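Local coordinates for protein probable dehydrogenase (Mesorhizobium loti, PDB 3T37) that probably oxidises pyridoxine to pyridoxal with FAD as cofactor and molecular oxygen as electron acceptor, as a member of the GMC oxidoreductase family, at residues H89-G94 against H461-T466; G231-R236 against P392-R397. All coordinates share one frame; numbering follows the deposited sequence.

Contact 1 (H89-G94 against H461-T466); sequences HHWARG and HHPCGT. With FAD (flavin-adenine dinucleotide), chain B.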
loop_
_atom_site.group_PDB
_atom_site.type_symbol
_atom_site.label_atom_id
_atom_site.label_comp_id
_atom_site.label_asym_id
_atom_site.label_seq_id
_atom_site.Cartn_x
_atom_site.Cartn_y
_atom_site.Cartn_z
ATOM N N HIS A 89 -17.708 27.888 24.839
ATOM C CA HIS A 89 -16.430 27.932 24.123
ATOM C C HIS A 89 -16.513 28.543 22.722
ATOM O O HIS A 89 -17.517 28.384 22.012
ATOM C CB HIS A 89 -15.859 26.515 24.019
ATOM C CG HIS A 89 -15.594 25.887 25.346
ATOM N ND1 HIS A 89 -14.335 25.819 25.895
ATOM C CD2 HIS A 89 -16.433 25.327 26.251
ATOM C CE1 HIS A 89 -14.406 25.231 27.076
ATOM N NE2 HIS A 89 -15.667 24.928 27.319
ATOM N N HIS A 90 -15.440 29.222 22.318
ATOM C CA HIS A 90 -15.336 29.768 20.962
ATOM C C HIS A 90 -14.655 28.758 20.048
ATOM O O HIS A 90 -13.542 28.307 20.327
ATOM C CB HIS A 90 -14.551 31.091 20.976
ATOM C CG HIS A 90 -15.295 32.224 21.612
ATOM N ND1 HIS A 90 -15.984 32.091 22.800
ATOM C CD2 HIS A 90 -15.472 33.511 21.221
ATOM C CE1 HIS A 90 -16.549 33.243 23.115
ATOM N NE2 HIS A 90 -16.252 34.122 22.173
ATOM N N TRP A 91 -15.341 28.379 18.977
ATOM C CA TRP A 91 -14.763 27.525 17.945
ATOM C C TRP A 91 -14.513 28.386 16.730
ATOM O O TRP A 91 -15.421 29.025 16.210
ATOM C CB TRP A 91 -15.717 26.393 17.567
ATOM C CG TRP A 91 -15.703 25.290 18.558
ATOM C CD1 TRP A 91 -15.190 25.340 19.827
ATOM C CD2 TRP A 91 -16.204 23.959 18.372
ATOM N NE1 TRP A 91 -15.346 24.111 20.445
ATOM C CE2 TRP A 91 -15.966 23.250 19.576
ATOM C CE3 TRP A 91 -16.833 23.298 17.315
ATOM C CZ2 TRP A 91 -16.342 21.919 19.746
ATOM C CZ3 TRP A 91 -17.209 21.973 17.485
ATOM C CH2 TRP A 91 -16.964 21.297 18.694
ATOM N N ALA A 92 -13.270 28.419 16.288
ATOM C CA ALA A 92 -12.901 29.251 15.165
ATOM C C ALA A 92 -12.762 28.363 13.950
ATOM O O ALA A 92 -12.090 27.345 14.015
ATOM C CB ALA A 92 -11.592 29.949 15.454
ATOM N N ARG A 93 -13.408 28.720 12.849
ATOM C CA ARG A 93 -13.177 28.002 11.595
ATOM C C ARG A 93 -12.815 29.000 10.498
ATOM O O ARG A 93 -13.252 30.155 10.530
ATOM C CB ARG A 93 -14.415 27.197 11.180
ATOM C CG ARG A 93 -14.882 26.122 12.171
ATOM C CD ARG A 93 -14.110 24.826 12.029
ATOM N NE ARG A 93 -13.158 24.678 13.125
ATOM C CZ ARG A 93 -12.198 23.760 13.175
ATOM N NH1 ARG A 93 -12.044 22.880 12.183
ATOM N NH2 ARG A 93 -11.391 23.723 14.231
ATOM N N GLY A 94 -12.023 28.561 9.525
ATOM C CA GLY A 94 -11.673 29.432 8.413
ATOM C C GLY A 94 -12.803 29.647 7.412
ATOM O O GLY A 94 -13.519 28.699 7.064
ATOM N N HIS A 461 -9.239 22.529 18.663
ATOM C CA HIS A 461 -9.705 22.837 17.301
ATOM C C HIS A 461 -9.740 21.627 16.364
ATOM O O HIS A 461 -9.391 21.755 15.189
ATOM C CB HIS A 461 -8.857 23.945 16.634
ATOM C CG HIS A 461 -8.784 25.223 17.411
ATOM N ND1 HIS A 461 -9.841 26.109 17.495
ATOM C CD2 HIS A 461 -7.769 25.783 18.114
ATOM C CE1 HIS A 461 -9.488 27.142 18.236
ATOM N NE2 HIS A 461 -8.234 26.973 18.623
ATOM N N HIS A 462 -10.185 20.468 16.854
ATOM C CA HIS A 462 -10.325 19.284 15.994
ATOM C C HIS A 462 -11.746 18.699 15.961
ATOM O O HIS A 462 -11.916 17.504 16.220
ATOM C CB HIS A 462 -9.377 18.171 16.472
ATOM C CG HIS A 462 -7.964 18.621 16.667
ATOM N ND1 HIS A 462 -7.131 18.054 17.608
ATOM C CD2 HIS A 462 -7.235 19.580 16.044
ATOM C CE1 HIS A 462 -5.952 18.650 17.567
ATOM N NE2 HIS A 462 -5.986 19.577 16.624
ATOM N N PRO A 463 -12.766 19.519 15.653
ATOM C CA PRO A 463 -14.125 18.961 15.637
ATOM C C PRO A 463 -14.262 17.990 14.477
ATOM O O PRO A 463 -13.712 18.252 13.398
ATOM C CB PRO A 463 -15.010 20.197 15.379
ATOM C CG PRO A 463 -14.110 21.116 14.567
ATOM C CD PRO A 463 -12.735 20.921 15.192
ATOM N N CYS A 464 -14.986 16.893 14.681
ATOM C CA CYS A 464 -15.150 15.891 13.628
ATOM C C CYS A 464 -16.255 14.928 14.030
ATOM O O CYS A 464 -16.758 14.992 15.150
ATOM C CB CYS A 464 -13.853 15.098 13.451
ATOM S SG CYS A 464 -13.465 14.027 14.910
ATOM N N GLY A 465 -16.638 14.040 13.116
ATOM C CA GLY A 465 -17.481 12.905 13.465
ATOM C C GLY A 465 -18.977 13.058 13.217
ATOM O O GLY A 465 -19.746 12.113 13.411
ATOM N N THR A 466 -19.398 14.240 12.769
ATOM C CA THR A 466 -20.820 14.592 12.770
ATOM C C THR A 466 -21.604 14.003 11.605
ATOM O O THR A 466 -22.836 14.116 11.567
ATOM C CB THR A 466 -20.999 16.109 12.743
ATOM O OG1 THR A 466 -20.153 16.648 11.719
ATOM C CG2 THR A 466 -20.598 16.708 14.088
HETATM P PA FAD B . -12.295 23.109 6.568
HETATM O O1A FAD B . -12.698 23.972 7.737
HETATM O O2A FAD B . -10.792 23.122 6.331
HETATM O O5B FAD B . -13.011 23.584 5.211
HETATM C C5B FAD B . -14.394 23.824 5.159
HETATM C C4B FAD B . -14.584 24.852 4.052
HETATM O O4B FAD B . -15.934 24.869 3.634
HETATM C C3B FAD B . -14.239 26.260 4.506
HETATM O O3B FAD B . -13.380 26.811 3.523
HETATM C C2B FAD B . -15.598 26.949 4.562
HETATM O O2B FAD B . -15.559 28.345 4.345
HETATM C C1B FAD B . -16.368 26.207 3.478
HETATM N N9A FAD B . -17.821 26.179 3.687
HETATM C C8A FAD B . -18.477 25.892 4.858
HETATM N N7A FAD B . -19.811 25.938 4.608
HETATM C C5A FAD B . -20.014 26.225 3.309
HETATM C C6A FAD B . -21.171 26.391 2.548
HETATM N N6A FAD B . -22.381 26.139 3.060
HETATM N N1A FAD B . -21.050 26.691 1.203
HETATM C C2A FAD B . -19.801 26.838 0.630
HETATM N N3A FAD B . -18.663 26.675 1.392
HETATM C C4A FAD B . -18.766 26.373 2.712
HETATM N N1 FAD B . -5.079 20.334 12.379
HETATM C C2 FAD B . -3.819 19.787 12.412
HETATM O O2 FAD B . -3.638 18.642 12.012
HETATM N N3 FAD B . -2.753 20.494 12.921
HETATM C C4 FAD B . -2.944 21.765 13.405
HETATM O O4 FAD B . -1.996 22.400 13.856
HETATM C C4X FAD B . -4.210 22.327 13.372
HETATM N N5 FAD B . -4.395 23.593 13.857
HETATM C C5X FAD B . -5.647 24.179 13.824
HETATM C C6 FAD B . -5.793 25.476 14.310
HETATM C C7 FAD B . -7.028 26.090 14.270
HETATM C C7M FAD B . -7.195 27.489 14.798
HETATM C C8 FAD B . -8.105 25.395 13.744
HETATM C C8M FAD B . -9.429 26.074 13.732
HETATM C C9 FAD B . -7.973 24.090 13.254
HETATM C C9A FAD B . -6.726 23.478 13.289
HETATM N N10 FAD B . -6.540 22.189 12.812
HETATM C C10 FAD B . -5.281 21.615 12.851
HETATM C "C1'" FAD B . -7.684 21.396 12.268
HETATM C "C2'" FAD B . -7.687 21.356 10.756
HETATM O "O2'" FAD B . -7.364 22.639 10.271
HETATM C "C3'" FAD B . -9.080 20.958 10.314
HETATM O "O3'" FAD B . -9.492 19.797 11.017
HETATM C "C4'" FAD B . -9.110 20.685 8.820
HETATM O "O4'" FAD B . -8.742 21.870 8.150
HETATM C "C5'" FAD B . -10.529 20.271 8.444
HETATM O "O5'" FAD B . -10.685 20.333 7.054
HETATM P P FAD B . -12.163 20.255 6.429
HETATM O O1P FAD B . -12.029 20.109 4.922
HETATM O O2P FAD B . -12.920 19.102 7.094
HETATM O O3P FAD B . -12.891 21.633 6.816
HETATM O O HOH W 1 -12.149 25.215 16.417
#
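R93 reaches across to H461 by a single direct hydrogen bond, NH2 to O at 3.0 Å. The acceptor lies almost in the guanidinium plane, whereas the donor stands well above the carbonyl plane. Water 1 adds a second link: it accepts from R93 NH2 at 2.8 Å, donates to A92 O and lies 2.7 Å from H461 ND1.

Bends at chi2 (-83°) and chi3 (105°) turn the guanidinium between P463 and the flavin, with P463 CD against one face, 3.3 Å from R93 NH2, and FAD C8M over the other. Arginine suits this place because its flat group bonds in its plane while apolar neighbours meet its faces; the proline ring gives one such surface. H461 lays its ring over FAD C7M, the methyl sitting above the ring centre, while its CB touches the flavin C8 at 3.3 Å.

In the apolar packing W91 CZ3 meets P463 CB at 3.5 Å; tryptophan offers this ring and also an N-H, for NE1 is hydrogen-bonded to Y404 OH. Segment 89-94 pairs through W91 with strand 76-77. The loop carrying H461 and P463 follows strand 457-459, and helix 268-278 backs both segments, touching W91 through L270 and P463 through A269.

Contact 2 (G231-R236 against P392-R397); sequences GSRVRR and PELGDR. With FAD (flavin-adenine dinucleotide), chain B.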
loop_
_atom_site.group_PDB
_atom_site.type_symbol
_atom_site.label_atom_id
_atom_site.label_comp_id
_atom_site.label_asym_id
_atom_site.label_seq_id
_atom_site.Cartn_x
_atom_site.Cartn_y
_atom_site.Cartn_z
ATOM N N GLY A 231 -16.764 33.452 -2.401
ATOM C CA GLY A 231 -17.828 34.268 -1.822
ATOM C C GLY A 231 -19.218 33.658 -1.969
ATOM O O GLY A 231 -20.225 34.374 -2.005
ATOM N N SER A 232 -19.275 32.331 -2.047
ATOM C CA SER A 232 -20.514 31.655 -2.401
ATOM C C SER A 232 -20.876 30.544 -1.414
ATOM O O SER A 232 -20.132 29.585 -1.227
ATOM C CB SER A 232 -20.418 31.127 -3.831
ATOM O OG SER A 232 -20.118 32.195 -4.715
ATOM N N ARG A 233 -22.036 30.688 -0.791
ATOM C CA ARG A 233 -22.477 29.785 0.263
ATOM C C ARG A 233 -23.606 28.877 -0.221
ATOM O O ARG A 233 -24.659 29.370 -0.630
ATOM C CB ARG A 233 -22.978 30.598 1.462
ATOM C CG ARG A 233 -21.914 30.945 2.488
ATOM C CD ARG A 233 -22.483 31.758 3.636
ATOM N NE ARG A 233 -23.077 32.997 3.154
ATOM C CZ ARG A 233 -23.801 33.832 3.892
ATOM N NH1 ARG A 233 -24.035 33.572 5.176
ATOM N NH2 ARG A 233 -24.295 34.934 3.341
ATOM N N VAL A 234 -23.403 27.558 -0.158
ATOM C CA VAL A 234 -24.473 26.615 -0.505
ATOM C C VAL A 234 -25.500 26.509 0.621
ATOM O O VAL A 234 -25.163 26.110 1.739
ATOM C CB VAL A 234 -23.914 25.235 -0.839
ATOM C CG1 VAL A 234 -25.038 24.313 -1.318
ATOM C CG2 VAL A 234 -22.868 25.372 -1.921
ATOM N N ARG A 235 -26.747 26.880 0.327
ATOM C CA ARG A 235 -27.808 26.937 1.335
ATOM C C ARG A 235 -28.603 25.634 1.426
ATOM O O ARG A 235 -28.940 25.188 2.522
ATOM C CB ARG A 235 -28.770 28.105 1.048
ATOM C CG ARG A 235 -29.902 28.249 2.072
ATOM C CD ARG A 235 -30.475 29.667 2.077
ATOM N NE ARG A 235 -31.031 30.038 0.775
ATOM C CZ ARG A 235 -31.401 31.275 0.437
ATOM N NH1 ARG A 235 -31.274 32.276 1.306
ATOM N NH2 ARG A 235 -31.905 31.513 -0.771
ATOM N N ARG A 236 -28.905 25.033 0.278
ATOM C CA ARG A 236 -29.714 23.822 0.238
ATOM C C ARG A 236 -29.280 22.934 -0.897
ATOM O O ARG A 236 -28.849 23.428 -1.938
ATOM C CB ARG A 236 -31.183 24.162 -0.039
ATOM C CG ARG A 236 -31.952 24.796 1.083
ATOM C CD ARG A 236 -33.386 25.028 0.598
ATOM N NE ARG A 236 -34.115 25.970 1.443
ATOM C CZ ARG A 236 -34.513 27.182 1.056
ATOM N NH1 ARG A 236 -34.268 27.627 -0.181
ATOM N NH2 ARG A 236 -35.170 27.953 1.914
ATOM N N PRO A 392 -33.830 27.500 9.323
ATOM C CA PRO A 392 -33.554 27.148 7.926
ATOM C C PRO A 392 -32.490 28.031 7.296
ATOM O O PRO A 392 -31.975 27.662 6.236
ATOM C CB PRO A 392 -34.894 27.425 7.208
ATOM C CG PRO A 392 -35.898 27.737 8.297
ATOM C CD PRO A 392 -35.110 28.212 9.479
ATOM N N GLU A 393 -32.186 29.180 7.904
ATOM C CA GLU A 393 -31.364 30.192 7.222
ATOM C C GLU A 393 -29.855 30.025 7.442
ATOM O O GLU A 393 -29.418 29.387 8.408
ATOM C CB GLU A 393 -31.775 31.606 7.647
ATOM C CG GLU A 393 -33.263 31.881 7.605
ATOM C CD GLU A 393 -33.882 31.616 6.240
ATOM O OE1 GLU A 393 -33.170 31.683 5.206
ATOM O OE2 GLU A 393 -35.097 31.333 6.195
ATOM N N LEU A 394 -29.066 30.615 6.545
ATOM C CA LEU A 394 -27.608 30.581 6.659
ATOM C C LEU A 394 -27.113 31.219 7.956
ATOM O O LEU A 394 -26.181 30.719 8.590
ATOM C CB LEU A 394 -26.975 31.296 5.468
ATOM C CG LEU A 394 -27.047 30.558 4.139
ATOM C CD1 LEU A 394 -26.467 31.421 3.027
ATOM C CD2 LEU A 394 -26.300 29.228 4.241
ATOM N N GLY A 395 -27.745 32.320 8.348
ATOM C CA GLY A 395 -27.283 33.083 9.497
ATOM C C GLY A 395 -27.894 32.658 10.817
ATOM O O GLY A 395 -27.644 33.298 11.845
ATOM N N ASP A 396 -28.717 31.608 10.793
ATOM C CA ASP A 396 -29.257 31.045 12.031
ATOM C C ASP A 396 -28.122 30.278 12.706
ATOM O O ASP A 396 -27.537 29.380 12.104
ATOM C CB ASP A 396 -30.439 30.114 11.744
ATOM C CG ASP A 396 -31.672 30.869 11.223
ATOM O OD1 ASP A 396 -32.471 30.285 10.446
ATOM O OD2 ASP A 396 -31.842 32.052 11.592
ATOM N N ARG A 397 -27.802 30.636 13.943
ATOM C CA ARG A 397 -26.629 30.064 14.593
ATOM C C ARG A 397 -26.805 28.572 14.852
ATOM O O ARG A 397 -27.894 28.112 15.234
ATOM C CB ARG A 397 -26.307 30.791 15.902
ATOM C CG ARG A 397 -27.422 30.731 16.922
ATOM C CD ARG A 397 -26.886 30.545 18.333
ATOM N NE ARG A 397 -27.937 30.081 19.238
ATOM C CZ ARG A 397 -27.742 29.218 20.233
ATOM N NH1 ARG A 397 -26.532 28.719 20.454
ATOM N NH2 ARG A 397 -28.758 28.853 21.008
HETATM P PA FAD B . -12.295 23.109 6.568
HETATM O O1A FAD B . -12.698 23.972 7.737
HETATM O O2A FAD B . -10.792 23.122 6.331
HETATM O O5B FAD B . -13.011 23.584 5.211
HETATM C C5B FAD B . -14.394 23.824 5.159
HETATM C C4B FAD B . -14.584 24.852 4.052
HETATM O O4B FAD B . -15.934 24.869 3.634
HETATM C C3B FAD B . -14.239 26.260 4.506
HETATM O O3B FAD B . -13.380 26.811 3.523
HETATM C C2B FAD B . -15.598 26.949 4.562
HETATM O O2B FAD B . -15.559 28.345 4.345
HETATM C C1B FAD B . -16.368 26.207 3.478
HETATM N N9A FAD B . -17.821 26.179 3.687
HETATM C C8A FAD B . -18.477 25.892 4.858
HETATM N N7A FAD B . -19.811 25.938 4.608
HETATM C C5A FAD B . -20.014 26.225 3.309
HETATM C C6A FAD B . -21.171 26.391 2.548
HETATM N N6A FAD B . -22.381 26.139 3.060
HETATM N N1A FAD B . -21.050 26.691 1.203
HETATM C C2A FAD B . -19.801 26.838 0.630
HETATM N N3A FAD B . -18.663 26.675 1.392
HETATM C C4A FAD B . -18.766 26.373 2.712
HETATM N N1 FAD B . -5.079 20.334 12.379
HETATM C C2 FAD B . -3.819 19.787 12.412
HETATM O O2 FAD B . -3.638 18.642 12.012
HETATM N N3 FAD B . -2.753 20.494 12.921
HETATM C C4 FAD B . -2.944 21.765 13.405
HETATM O O4 FAD B . -1.996 22.400 13.856
HETATM C C4X FAD B . -4.210 22.327 13.372
HETATM N N5 FAD B . -4.395 23.593 13.857
HETATM C C5X FAD B . -5.647 24.179 13.824
HETATM C C6 FAD B . -5.793 25.476 14.310
HETATM C C7 FAD B . -7.028 26.090 14.270
HETATM C C7M FAD B . -7.195 27.489 14.798
HETATM C C8 FAD B . -8.105 25.395 13.744
HETATM C C8M FAD B . -9.429 26.074 13.732
HETATM C C9 FAD B . -7.973 24.090 13.254
HETATM C C9A FAD B . -6.726 23.478 13.289
HETATM N N10 FAD B . -6.540 22.189 12.812
HETATM C C10 FAD B . -5.281 21.615 12.851
HETATM C "C1'" FAD B . -7.684 21.396 12.268
HETATM C "C2'" FAD B . -7.687 21.356 10.756
HETATM O "O2'" FAD B . -7.364 22.639 10.271
HETATM C "C3'" FAD B . -9.080 20.958 10.314
HETATM O "O3'" FAD B . -9.492 19.797 11.017
HETATM C "C4'" FAD B . -9.110 20.685 8.820
HETATM O "O4'" FAD B . -8.742 21.870 8.150
HETATM C "C5'" FAD B . -10.529 20.271 8.444
HETATM O "O5'" FAD B . -10.685 20.333 7.054
HETATM P P FAD B . -12.163 20.255 6.429
HETATM O O1P FAD B . -12.029 20.109 4.922
HETATM O O2P FAD B . -12.920 19.102 7.094
HETATM O O3P FAD B . -12.891 21.633 6.816
HETATM O O HOH W 2 -30.430 31.950 4.338
HETATM O O HOH W 3 -33.847 25.288 4.770
#
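L394 points its forked side chain at R233 and R235, one methyl toward each, a division that leucine's branching makes possible. CD1 sits over the centre of the R233 guanidinium, 3.7 Å from R233 CZ, and covers one face of it; R233 is modelled in two conformers, and this contact is described for one of them. The R235 chain crosses L394 at about a right angle: R235 CG is anti to its own backbone N (chi1 -179°), which carries R235 CD past L394 CG at 4.1 Å, while L394 CD2 rests 4.0 Å from R235 CA. With the two methyls gone, as in an alanine here, the R233 guanidinium would probably lose the cover over its face and be freer to turn, and R235 would lose its packing partner.

R235 NH1 and E393 OE1 are 4.4 Å apart, too far for a salt bridge, and water 2 bridges them, accepting from R235 NH1 at 3.2 Å, donating to E393 OE1 at 2.9 Å and also taking the N-H of L394; R235 NH2 has its salt bridge with E248. L394 lies in a type I turn from E393 to D396, where E393 N is bonded to D396 OD1.

Behind the arginines, V234 N gives its hydrogen to FAD N1A at 2.9 Å and V234 O receives one from N6A at 3.1 Å. This main-chain reading of the adenine edge is typical of the FAD-binding Rossmann-type domain of GMC oxidoreductases.

How the contacts relate
The two contacts lie at opposite ends of one cofactor: contact 1 at the methyl end of the flavin, contact 2 beside the adenine. Their centres are about 18 Å apart and their nearest atoms about 9 Å, so they do not touch. Along the chain the order is 89-94, 231-236, 392-397, 461-466, so both segments of contact 2 fall between those of contact 1. Helix 268-278 borders both, touching contact 1 through A269 and L270 and contact 2 through L275 and R278. In contact 1 both segments touch FAD; in contact 2 only 231-236 does, and 392-397 packs against that adenine-binding strand.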